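PDB 6GL2: endoglucanase, family GH5 from Zobellia galactanivorans, which hydrolyses hemicellulosic glucans, probably mixed-linked beta-glucan, and may also act as a cellulase. Local coordinates for residues Tyr78-Ala82 and Asn83-Lys87; Ser278-Ser281 and Asp282-Asp286; Ala254-Asp257 and Lys258-Asp261; Trp25-Gly28 and Asn29-Asp32. All coordinates share one frame; numbering follows the deposited sequence.

Interaction 1 (Tyr78-Ala82 and Asn83-Lys87)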
loop_
_atom_site.group_PDB
_atom_site.type_symbol
_atom_site.label_atom_id
_atom_site.label_comp_id
_atom_site.label_asym_id
_atom_site.label_seq_id
_atom_site.Cartn_x
_atom_site.Cartn_y
_atom_site.Cartn_z
ATOM N N TYR A 78 21.810 0.331 -11.788
ATOM C CA TYR A 78 21.006 0.454 -10.532
ATOM C C TYR A 78 20.771 -0.951 -9.964
ATOM O O TYR A 78 19.616 -1.313 -9.679
ATOM C CB TYR A 78 19.732 1.189 -10.791
ATOM C CG TYR A 78 19.926 2.619 -11.244
ATOM C CD1 TYR A 78 20.398 3.590 -10.352
ATOM C CD2 TYR A 78 19.570 3.008 -12.544
ATOM C CE1 TYR A 78 20.546 4.915 -10.767
ATOM C CE2 TYR A 78 19.724 4.332 -12.967
ATOM C CZ TYR A 78 20.202 5.251 -12.065
ATOM O OH TYR A 78 20.340 6.560 -12.466
ATOM N N LEU A 79 21.813 -1.761 -9.833
ATOM C CA LEU A 79 21.670 -3.123 -9.369
ATOM C C LEU A 79 21.088 -3.174 -7.940
ATOM O O LEU A 79 21.632 -2.516 -7.030
ATOM C CB LEU A 79 23.085 -3.780 -9.373
ATOM C CG LEU A 79 23.147 -5.213 -8.881
ATOM C CD1 LEU A 79 22.291 -6.210 -9.580
ATOM C CD2 LEU A 79 24.598 -5.672 -8.867
ATOM N N ILE A 80 20.094 -3.962 -7.734
ATOM C CA ILE A 80 19.568 -4.182 -6.398
ATOM C C ILE A 80 20.379 -5.276 -5.736
ATOM O O ILE A 80 20.568 -6.376 -6.349
ATOM C CB ILE A 80 18.063 -4.595 -6.448
ATOM C CG1 ILE A 80 17.189 -3.543 -7.163
ATOM C CG2 ILE A 80 17.560 -4.827 -5.019
ATOM C CD1 ILE A 80 15.729 -3.967 -7.336
ATOM N N GLU A 81 20.794 -5.100 -4.502
ATOM C CA GLU A 81 21.539 -6.121 -3.807
ATOM C C GLU A 81 20.739 -7.401 -3.697
ATOM O O GLU A 81 19.604 -7.392 -3.243
ATOM C CB GLU A 81 21.963 -5.594 -2.424
ATOM C CG GLU A 81 22.866 -4.356 -2.434
ATOM C CD GLU A 81 23.128 -3.808 -1.029
ATOM O OE1 GLU A 81 22.529 -4.286 -0.060
ATOM O OE2 GLU A 81 23.936 -2.869 -0.888
ATOM N N ALA A 82 21.363 -8.508 -4.068
ATOM C CA ALA A 82 20.705 -9.794 -4.046
ATOM C C ALA A 82 20.218 -10.222 -2.687
ATOM O O ALA A 82 19.116 -10.746 -2.578
ATOM C CB ALA A 82 21.640 -10.823 -4.650
ATOM N N ASN A 83 20.995 -9.914 -1.679
ATOM C CA ASN A 83 20.582 -10.320 -0.394
ATOM C C ASN A 83 19.377 -9.552 0.165
ATOM O O ASN A 83 18.700 -10.070 1.051
ATOM C CB ASN A 83 21.765 -10.399 0.597
ATOM C CG ASN A 83 22.442 -9.069 0.874
ATOM O OD1 ASN A 83 22.118 -8.022 0.329
ATOM N ND2 ASN A 83 23.437 -9.131 1.794
ATOM N N TRP A 84 19.160 -8.351 -0.345
ATOM C CA TRP A 84 17.957 -7.577 -0.009
ATOM C C TRP A 84 16.738 -8.215 -0.659
ATOM O O TRP A 84 15.700 -8.402 -0.004
ATOM C CB TRP A 84 18.185 -6.132 -0.391
ATOM C CG TRP A 84 17.056 -5.237 0.039
ATOM C CD1 TRP A 84 16.184 -4.565 -0.743
ATOM C CD2 TRP A 84 16.686 -4.943 1.403
ATOM N NE1 TRP A 84 15.360 -3.787 0.003
ATOM C CE2 TRP A 84 15.583 -4.012 1.329
ATOM C CE3 TRP A 84 17.127 -5.327 2.612
ATOM C CZ2 TRP A 84 15.053 -3.432 2.475
ATOM C CZ3 TRP A 84 16.536 -4.764 3.763
ATOM C CH2 TRP A 84 15.533 -3.851 3.690
ATOM N N LEU A 85 16.853 -8.527 -1.954
ATOM C CA LEU A 85 15.791 -9.284 -2.587
ATOM C C LEU A 85 15.497 -10.567 -1.835
ATOM O O LEU A 85 14.331 -10.951 -1.774
ATOM C CB LEU A 85 16.112 -9.542 -4.059
ATOM C CG LEU A 85 16.029 -8.349 -4.981
ATOM C CD1 LEU A 85 16.797 -8.531 -6.274
ATOM C CD2 LEU A 85 14.623 -8.051 -5.361
ATOM N N ASP A 86 16.549 -11.232 -1.364
ATOM C CA ASP A 86 16.342 -12.475 -0.635
ATOM C C ASP A 86 15.431 -12.221 0.585
ATOM O O ASP A 86 14.573 -13.067 0.892
ATOM C CB ASP A 86 17.660 -13.090 -0.182
ATOM C CG ASP A 86 18.477 -13.695 -1.305
ATOM O OD1 ASP A 86 18.079 -13.876 -2.414
ATOM O OD2 ASP A 86 19.724 -13.894 -0.977
ATOM N N LYS A 87 15.740 -11.179 1.337
ATOM C CA LYS A 87 14.922 -10.837 2.504
ATOM C C LYS A 87 13.462 -10.548 2.172
ATOM O O LYS A 87 12.573 -10.974 2.904
ATOM C CB LYS A 87 15.529 -9.707 3.295
ATOM C CG LYS A 87 16.874 -10.046 3.927
ATOM C CD LYS A 87 17.495 -8.819 4.561
ATOM C CE LYS A 87 18.236 -9.214 5.817
ATOM N NZ LYS A 87 18.615 -8.063 6.717
#

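Interaction 2 (Ser278-Ser281 and Asp282-Asp286)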
loop_
_atom_site.group_PDB
_atom_site.type_symbol
_atom_site.label_atom_id
_atom_site.label_comp_id
_atom_site.label_asym_id
_atom_site.label_seq_id
_atom_site.Cartn_x
_atom_site.Cartn_y
_atom_site.Cartn_z
ATOM N N SER A 278 -5.935 4.490 12.706
ATOM C CA SER A 278 -5.851 5.630 13.631
ATOM C C SER A 278 -4.723 5.446 14.570
ATOM O O SER A 278 -4.465 4.336 15.010
ATOM C CB SER A 278 -7.199 5.808 14.405
ATOM O OG SER A 278 -7.490 4.629 15.117
ATOM N N THR A 279 -4.077 6.508 14.947
ATOM C CA THR A 279 -3.022 6.497 15.944
ATOM C C THR A 279 -3.686 6.421 17.345
ATOM O O THR A 279 -4.848 6.800 17.514
ATOM C CB THR A 279 -2.147 7.742 15.777
ATOM O OG1 THR A 279 -0.868 7.483 16.397
ATOM C CG2 THR A 279 -2.798 9.066 16.270
ATOM N N PHE A 280 -2.972 5.875 18.272
ATOM C CA PHE A 280 -3.451 5.774 19.610
ATOM C C PHE A 280 -3.495 7.152 20.273
ATOM O O PHE A 280 -2.476 7.790 20.465
ATOM C CB PHE A 280 -2.583 4.851 20.476
ATOM C CG PHE A 280 -3.178 4.624 21.825
ATOM C CD1 PHE A 280 -4.395 3.981 21.973
ATOM C CD2 PHE A 280 -2.562 5.178 22.910
ATOM C CE1 PHE A 280 -4.959 3.844 23.239
ATOM C CE2 PHE A 280 -3.168 5.065 24.181
ATOM C CZ PHE A 280 -4.299 4.372 24.308
ATOM N N SER A 281 -4.656 7.576 20.732
ATOM C CA SER A 281 -4.784 8.871 21.447
ATOM C C SER A 281 -5.573 8.736 22.744
ATOM O O SER A 281 -6.575 9.466 22.978
ATOM C CB SER A 281 -5.530 9.848 20.541
ATOM O OG SER A 281 -4.765 10.096 19.359
ATOM N N ASP A 282 -5.206 7.765 23.569
ATOM C CA ASP A 282 -5.842 7.521 24.872
ATOM C C ASP A 282 -7.322 7.365 24.670
ATOM O O ASP A 282 -8.198 7.873 25.451
ATOM C CB ASP A 282 -5.519 8.628 25.896
ATOM C CG ASP A 282 -4.162 8.563 26.396
ATOM O OD1 ASP A 282 -3.319 7.663 26.161
ATOM O OD2 ASP A 282 -3.899 9.455 27.273
ATOM N N ASN A 283 -7.708 6.628 23.613
ATOM C CA ASN A 283 -9.056 6.598 23.120
ATOM C C ASN A 283 -9.487 5.254 22.533
ATOM O O ASN A 283 -9.951 5.158 21.395
ATOM C CB ASN A 283 -9.241 7.731 22.075
ATOM C CG ASN A 283 -8.349 7.565 20.853
ATOM O OD1 ASN A 283 -7.359 6.849 20.891
ATOM N ND2 ASN A 283 -8.662 8.295 19.785
ATOM N N PRO A 284 -9.313 4.158 23.313
ATOM C CA PRO A 284 -9.524 2.836 22.747
ATOM C C PRO A 284 -10.921 2.596 22.237
ATOM O O PRO A 284 -11.108 1.851 21.238
ATOM C CB PRO A 284 -9.110 1.880 23.892
ATOM C CG PRO A 284 -9.192 2.731 25.142
ATOM C CD PRO A 284 -8.809 4.100 24.718
ATOM N N GLU A 285 -11.968 3.072 22.941
ATOM C CA GLU A 285 -13.311 2.781 22.499
ATOM C C GLU A 285 -13.655 3.446 21.141
ATOM O O GLU A 285 -14.292 2.863 20.329
ATOM C CB GLU A 285 -14.343 3.178 23.566
ATOM C CG GLU A 285 -14.335 2.265 24.792
ATOM C CD GLU A 285 -13.522 2.845 25.918
ATOM N N ASP A 286 -13.189 4.651 21.007
ATOM C CA ASP A 286 -13.475 5.367 19.763
ATOM C C ASP A 286 -12.602 4.823 18.621
ATOM O O ASP A 286 -13.085 4.746 17.482
ATOM C CB ASP A 286 -13.421 6.904 19.904
ATOM C CG ASP A 286 -14.621 7.528 20.713
ATOM O OD1 ASP A 286 -15.511 6.832 21.253
ATOM O OD2 ASP A 286 -14.558 8.775 20.806
HETATM O O HOH W 1 -6.666 8.822 17.687
#

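Interaction 3 (Ala254-Asp257 and Lys258-Asp261)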
loop_
_atom_site.group_PDB
_atom_site.type_symbol
_atom_site.label_atom_id
_atom_site.label_comp_id
_atom_site.label_asym_id
_atom_site.label_seq_id
_atom_site.Cartn_x
_atom_site.Cartn_y
_atom_site.Cartn_z
ATOM N N ALA A 254 -19.104 9.724 2.951
ATOM C CA ALA A 254 -18.999 10.603 1.806
ATOM C C ALA A 254 -17.631 10.441 1.158
ATOM O O ALA A 254 -17.480 10.464 -0.039
ATOM C CB ALA A 254 -19.196 12.068 2.196
ATOM N N GLU A 255 -16.574 10.332 1.978
ATOM C CA GLU A 255 -15.198 10.047 1.487
ATOM C C GLU A 255 -15.163 8.768 0.678
ATOM O O GLU A 255 -14.654 8.723 -0.449
ATOM C CB GLU A 255 -14.252 10.029 2.714
ATOM C CG GLU A 255 -12.846 9.484 2.487
ATOM C CD GLU A 255 -11.982 10.396 1.699
ATOM O OE1 GLU A 255 -10.805 9.981 1.393
ATOM O OE2 GLU A 255 -12.388 11.550 1.265
ATOM N N LEU A 256 -15.667 7.701 1.283
ATOM C CA LEU A 256 -15.634 6.404 0.651
ATOM C C LEU A 256 -16.477 6.384 -0.643
ATOM O O LEU A 256 -16.186 5.706 -1.636
ATOM C CB LEU A 256 -15.980 5.256 1.588
ATOM C CG LEU A 256 -14.958 5.112 2.745
ATOM C CD1 LEU A 256 -15.428 4.011 3.736
ATOM C CD2 LEU A 256 -13.527 4.809 2.298
ATOM N N ASP A 257 -17.609 7.126 -0.618
ATOM C CA ASP A 257 -18.515 7.224 -1.801
ATOM C C ASP A 257 -17.885 8.016 -2.970
ATOM O O ASP A 257 -18.071 7.684 -4.096
ATOM C CB ASP A 257 -19.898 7.830 -1.424
ATOM C CG ASP A 257 -20.693 6.962 -0.544
ATOM O OD1 ASP A 257 -20.544 5.737 -0.474
ATOM O OD2 ASP A 257 -21.745 7.487 -0.027
ATOM N N LYS A 258 -17.056 9.023 -2.639
ATOM C CA LYS A 258 -16.260 9.732 -3.618
ATOM C C LYS A 258 -15.318 8.787 -4.394
ATOM O O LYS A 258 -15.188 8.770 -5.596
ATOM C CB LYS A 258 -15.489 10.870 -2.955
ATOM C CG LYS A 258 -14.429 11.598 -3.678
ATOM C CD LYS A 258 -13.815 12.677 -2.746
ATOM C CE LYS A 258 -12.607 12.231 -1.838
ATOM N NZ LYS A 258 -11.758 13.159 -0.934
ATOM N N ILE A 259 -14.628 7.949 -3.606
ATOM C CA ILE A 259 -13.683 6.958 -4.152
ATOM C C ILE A 259 -14.451 5.923 -4.999
ATOM O O ILE A 259 -14.096 5.586 -6.122
ATOM C CB ILE A 259 -12.949 6.283 -2.982
ATOM C CG1 ILE A 259 -12.114 7.315 -2.211
ATOM C CG2 ILE A 259 -12.206 5.013 -3.444
ATOM C CD1 ILE A 259 -11.603 6.773 -0.890
ATOM N N ARG A 260 -15.543 5.379 -4.440
ATOM C CA ARG A 260 -16.385 4.440 -5.176
ATOM C C ARG A 260 -16.928 5.024 -6.481
ATOM O O ARG A 260 -16.847 4.466 -7.560
ATOM C CB ARG A 260 -17.586 3.948 -4.326
ATOM C CG ARG A 260 -18.651 3.169 -5.077
ATOM C CD ARG A 260 -19.994 3.174 -4.341
ATOM N NE ARG A 260 -20.624 4.535 -4.205
ATOM C CZ ARG A 260 -21.619 4.812 -3.364
ATOM N NH1 ARG A 260 -22.089 3.853 -2.545
ATOM N NH2 ARG A 260 -22.117 6.038 -3.290
ATOM N N ASP A 261 -17.491 6.221 -6.321
ATOM C CA ASP A 261 -18.129 6.863 -7.507
ATOM C C ASP A 261 -17.184 7.102 -8.671
ATOM O O ASP A 261 -17.511 6.902 -9.852
ATOM C CB ASP A 261 -18.881 8.121 -7.101
ATOM C CG ASP A 261 -20.098 7.836 -6.208
ATOM O OD1 ASP A 261 -20.541 6.687 -6.091
ATOM O OD2 ASP A 261 -20.592 8.854 -5.609
#

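Interaction 4 (Trp25-Gly28 and Asn29-Asp32)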
loop_
_atom_site.group_PDB
_atom_site.type_symbol
_atom_site.label_atom_id
_atom_site.label_comp_id
_atom_site.label_asym_id
_atom_site.label_seq_id
_atom_site.Cartn_x
_atom_site.Cartn_y
_atom_site.Cartn_z
ATOM N N TRP A 25 -3.375 -6.311 6.391
ATOM C CA TRP A 25 -2.523 -5.761 7.448
ATOM C C TRP A 25 -1.151 -5.437 6.854
ATOM O O TRP A 25 -0.625 -6.214 6.082
ATOM C CB TRP A 25 -2.429 -6.766 8.605
ATOM C CG TRP A 25 -1.623 -6.352 9.779
ATOM C CD1 TRP A 25 -2.070 -5.775 10.975
ATOM C CD2 TRP A 25 -0.216 -6.639 10.017
ATOM N NE1 TRP A 25 -1.023 -5.582 11.857
ATOM C CE2 TRP A 25 0.102 -6.119 11.332
ATOM C CE3 TRP A 25 0.780 -7.232 9.273
ATOM C CZ2 TRP A 25 1.383 -6.203 11.848
ATOM C CZ3 TRP A 25 2.063 -7.322 9.836
ATOM C CH2 TRP A 25 2.343 -6.824 11.115
ATOM N N ASN A 26 -0.642 -4.240 7.180
ATOM C CA ASN A 26 0.700 -3.772 6.771
ATOM C C ASN A 26 1.800 -4.151 7.746
ATOM O O ASN A 26 1.675 -3.838 8.909
ATOM C CB ASN A 26 0.756 -2.229 6.679
ATOM C CG ASN A 26 0.208 -1.639 5.407
ATOM O OD1 ASN A 26 0.892 -1.606 4.396
ATOM N ND2 ASN A 26 -1.077 -1.215 5.410
ATOM N N LEU A 27 2.830 -4.709 7.227
ATOM C CA LEU A 27 4.089 -4.899 7.945
ATOM C C LEU A 27 4.901 -3.585 7.944
ATOM O O LEU A 27 5.898 -3.464 7.224
ATOM C CB LEU A 27 4.866 -6.085 7.403
ATOM C CG LEU A 27 6.108 -6.527 8.139
ATOM C CD1 LEU A 27 5.768 -7.214 9.458
ATOM C CD2 LEU A 27 7.079 -7.333 7.316
ATOM N N GLY A 28 4.378 -2.594 8.656
ATOM C CA GLY A 28 5.007 -1.300 8.604
ATOM C C GLY A 28 6.241 -1.154 9.470
ATOM O O GLY A 28 6.376 -1.857 10.457
ATOM N N ASN A 29 7.049 -0.173 9.140
ATOM C CA ASN A 29 8.300 0.059 9.759
ATOM C C ASN A 29 9.200 -1.139 9.901
ATOM O O ASN A 29 9.818 -1.415 10.924
ATOM C CB ASN A 29 8.101 0.755 11.116
ATOM C CG ASN A 29 7.733 2.255 11.003
ATOM O OD1 ASN A 29 7.481 2.777 9.955
ATOM N ND2 ASN A 29 7.670 2.936 12.177
ATOM N N ALA A 30 9.208 -1.987 8.852
ATOM C CA ALA A 30 10.075 -3.134 8.734
ATOM C C ALA A 30 10.965 -2.925 7.511
ATOM O O ALA A 30 11.909 -2.187 7.612
ATOM C CB ALA A 30 9.281 -4.445 8.742
ATOM N N MET A 31 10.665 -3.592 6.396
ATOM C CA MET A 31 11.461 -3.462 5.194
ATOM C C MET A 31 11.393 -2.088 4.579
ATOM O O MET A 31 12.194 -1.731 3.720
ATOM C CB MET A 31 11.073 -4.537 4.174
ATOM C CG MET A 31 11.295 -5.974 4.695
ATOM S SD MET A 31 13.032 -6.318 5.003
ATOM C CE MET A 31 13.573 -6.508 3.231
ATOM N N ASP A 32 10.355 -1.316 4.955
ATOM C CA ASP A 32 10.193 0.082 4.565
ATOM C C ASP A 32 11.013 1.074 5.399
ATOM O O ASP A 32 11.068 2.241 5.032
ATOM C CB ASP A 32 8.711 0.482 4.635
ATOM C CG ASP A 32 8.081 0.106 5.921
ATOM O OD1 ASP A 32 8.242 -1.054 6.409
ATOM O OD2 ASP A 32 7.342 0.969 6.523
HETATM O O HOH W 2 7.966 -4.269 5.496
#

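Interaction 1 (Tyr78-Ala82 and Asn83-Lys87)
Ile80 meets Leu85 through its CG2 branch: chi1 of -58°, taken on CG1, puts CG1 beside the backbone N and CG2 anti to it, while Leu85 carries CG beside its own backbone N (chi1 -72°). The two side chains thereby cross at about a right angle, with Ile80 CG2 3.8 Å from Leu85 CG. The CD1 methyl of Leu85 continues the apolar contact against the same branch, at 4.0 Å from Ile80 CG2. Between these residues the chain turns into helix 82-96, with Glu81 at the N-cap position. The carbonyl of Glu81 supplies the first helical acceptor: Leu85 N donates to Glu81 O at 3.2 Å with an N-H...O angle of 168°, the donor lying in the carbonyl plane, and Trp84 N reaches the same oxygen only weakly. One residue on, Asp86 N bonds to Ala82 O at 2.9 Å. This is the helix that follows the second strand of the (beta/alpha)8 barrel, and helix 117-137 packs on the loop and the helix start alike, Ile134 touching Ile80 and Arg137 touching Leu85. An alanine in place of Leu85 would remove the branched end and would probably leave Ile80 CG2 facing a gap at the helix start. Polar ends turn to partners elsewhere: in the conformer given, the Glu81 carboxylate bonds to His71, and Asp86 forms a salt bridge with Arg137.

Interaction 2 (Ser278-Ser281 and Asp282-Asp286)
Ser281 N donates to the side-chain oxygen of Asn283, the two atoms N and OD1 being 2.8 Å apart. Asn283 places CG between its backbone N and carbonyl carbon (chi1 63°), which turns the amide back over the preceding residues. The donor stands 46° out of the plane of that amide, so the N-H approaches OD1 from above. The other end, Asn283 ND2, gives to a water at 2.9 Å, which accepts from Ser281 OG as well and donates to Thr279 O at 2.7 Å, tying three residues together on one molecule.

Phe280 sends its ring the other way, CG anti to the backbone N (chi1 -173°), and one face lies beneath the Asp282 amide, whose N is 3.4 Å above the plane and offset toward the rim. The Asp282 carboxylate is turned steeply to the ring, with OD1 3.3 Å from Phe280 CE2. The loop joins strand 271-276 to helix 284-301 of the barrel. The side chain of Asn283 is about 7 Å from that of Thr242 and about 8 Å from that of Asp240, residues that bind magnesium in another structure of this protein; no metal is present here. Asn283 occupies the N-cap position, yet OD1 is spent on Ser281 N and not on the helix end; with ND2 held by the water and by Ser241 O of another loop, the amide would probably keep one orientation.

Interaction 3 (Ala254-Asp257 and Lys258-Asp261)
Glu255 and Lys258 lie within a regular alpha-helix, where i to i+4 bonds such as Arg260 N to Leu256 O (2.9 Å, 168° at the hydrogen) set the spacing of the side chains. Three residues apart, these two form a salt bridge: Lys258 NZ is 2.8 Å from Glu255 OE2, met on the syn side and 18° out of the carboxylate plane. Glu255 bends at chi2 (72°), which brings its carboxylate round to the lysine; its other oxygen, OE1, is held by the hydroxyls of Thr205 and Ser228.

On another side of the helix Asp257 and Arg260 run side by side, their carboxylate and guanidinium planes stacked. Asp257 OD1 sits over one guanidinium face, 3.2 Å from Arg260 NH1, so the attraction is one of charge and no N-H points at the oxygen. The in-plane bond goes instead to Asp261, with Arg260 NE 2.9 Å from Asp261 OD1 and an added weak bond from NH2. A leucine in place of Arg260 would lose the guanidinium and would probably leave the Asp261 carboxylate without its in-plane partner and Asp257 with less opposing charge, though Arg301 also pairs with Asp257.

Leu256 CD2 and Ile259 CD1 meet at 4.2 Å on the inner side of helix 246-266. There Ile259 rests on Val271 and Met273 of strand 271-276, and Leu256 reaches both Met273 and Ala297 of helix 284-301, so the helix is seated between a barrel strand and the next helix.

Interaction 4 (Trp25-Gly28 and Asn29-Asp32)
Leu27 and Ala30 open the tight side of this turn, with Leu27 CG 3.8 Å from Ala30 CB. CG of Leu27 is anti to the backbone N (chi1 -173°), and its CD2 branch comes almost as near the same methyl. The Asp32 carboxylate completes that side: chi1 of 50° sets its CG between backbone N and carbonyl carbon and turns the group back on the chain, where it takes two backbone amides, Asn29 N at 2.9 Å from OD2, on the syn lone pair, and Ala30 N at 2.8 Å from OD1, from above the carboxylate plane. Each oxygen thus accepts one N-H, which fixes the group's rotation. The chain here leaves the first strand of the (beta/alpha)8 barrel, passes an inverse gamma turn centred on Leu27 and closed by a weak Gly28 N to Asn26 O bond, and enters the loop toward helix 48-57.

The looser side, by contrast, is bridged by water: one molecule lies 2.8 Å from Leu27 O and accepts from Met31 N at 2.9 Å. Asn29 CB points away from the preceding residues, though it still touches Gly28, and its side chain comes within about 4 Å of a bound imidazole, probably from the crystallisation liquor.

Interaction 4 is the buried member, at the exit of the first barrel strand, and combines a small apolar contact with a carboxylate gripping two amides. Interactions 1 and 3 are partly buried and belong to the outer helices: interaction 1 starts helix 82-96 with a leucine-isoleucine contact, whereas interaction 3 stays within helix 246-266 and relies on salt bridges. Interaction 2 is a surface turn, where a water and an asparagine amide do the work. Interactions 2 and 3 flank strand 271-276, at the loop after it and on the helix before it. Only interactions 1 and 4 touch, through Met31 packing on Trp84 and Lys87.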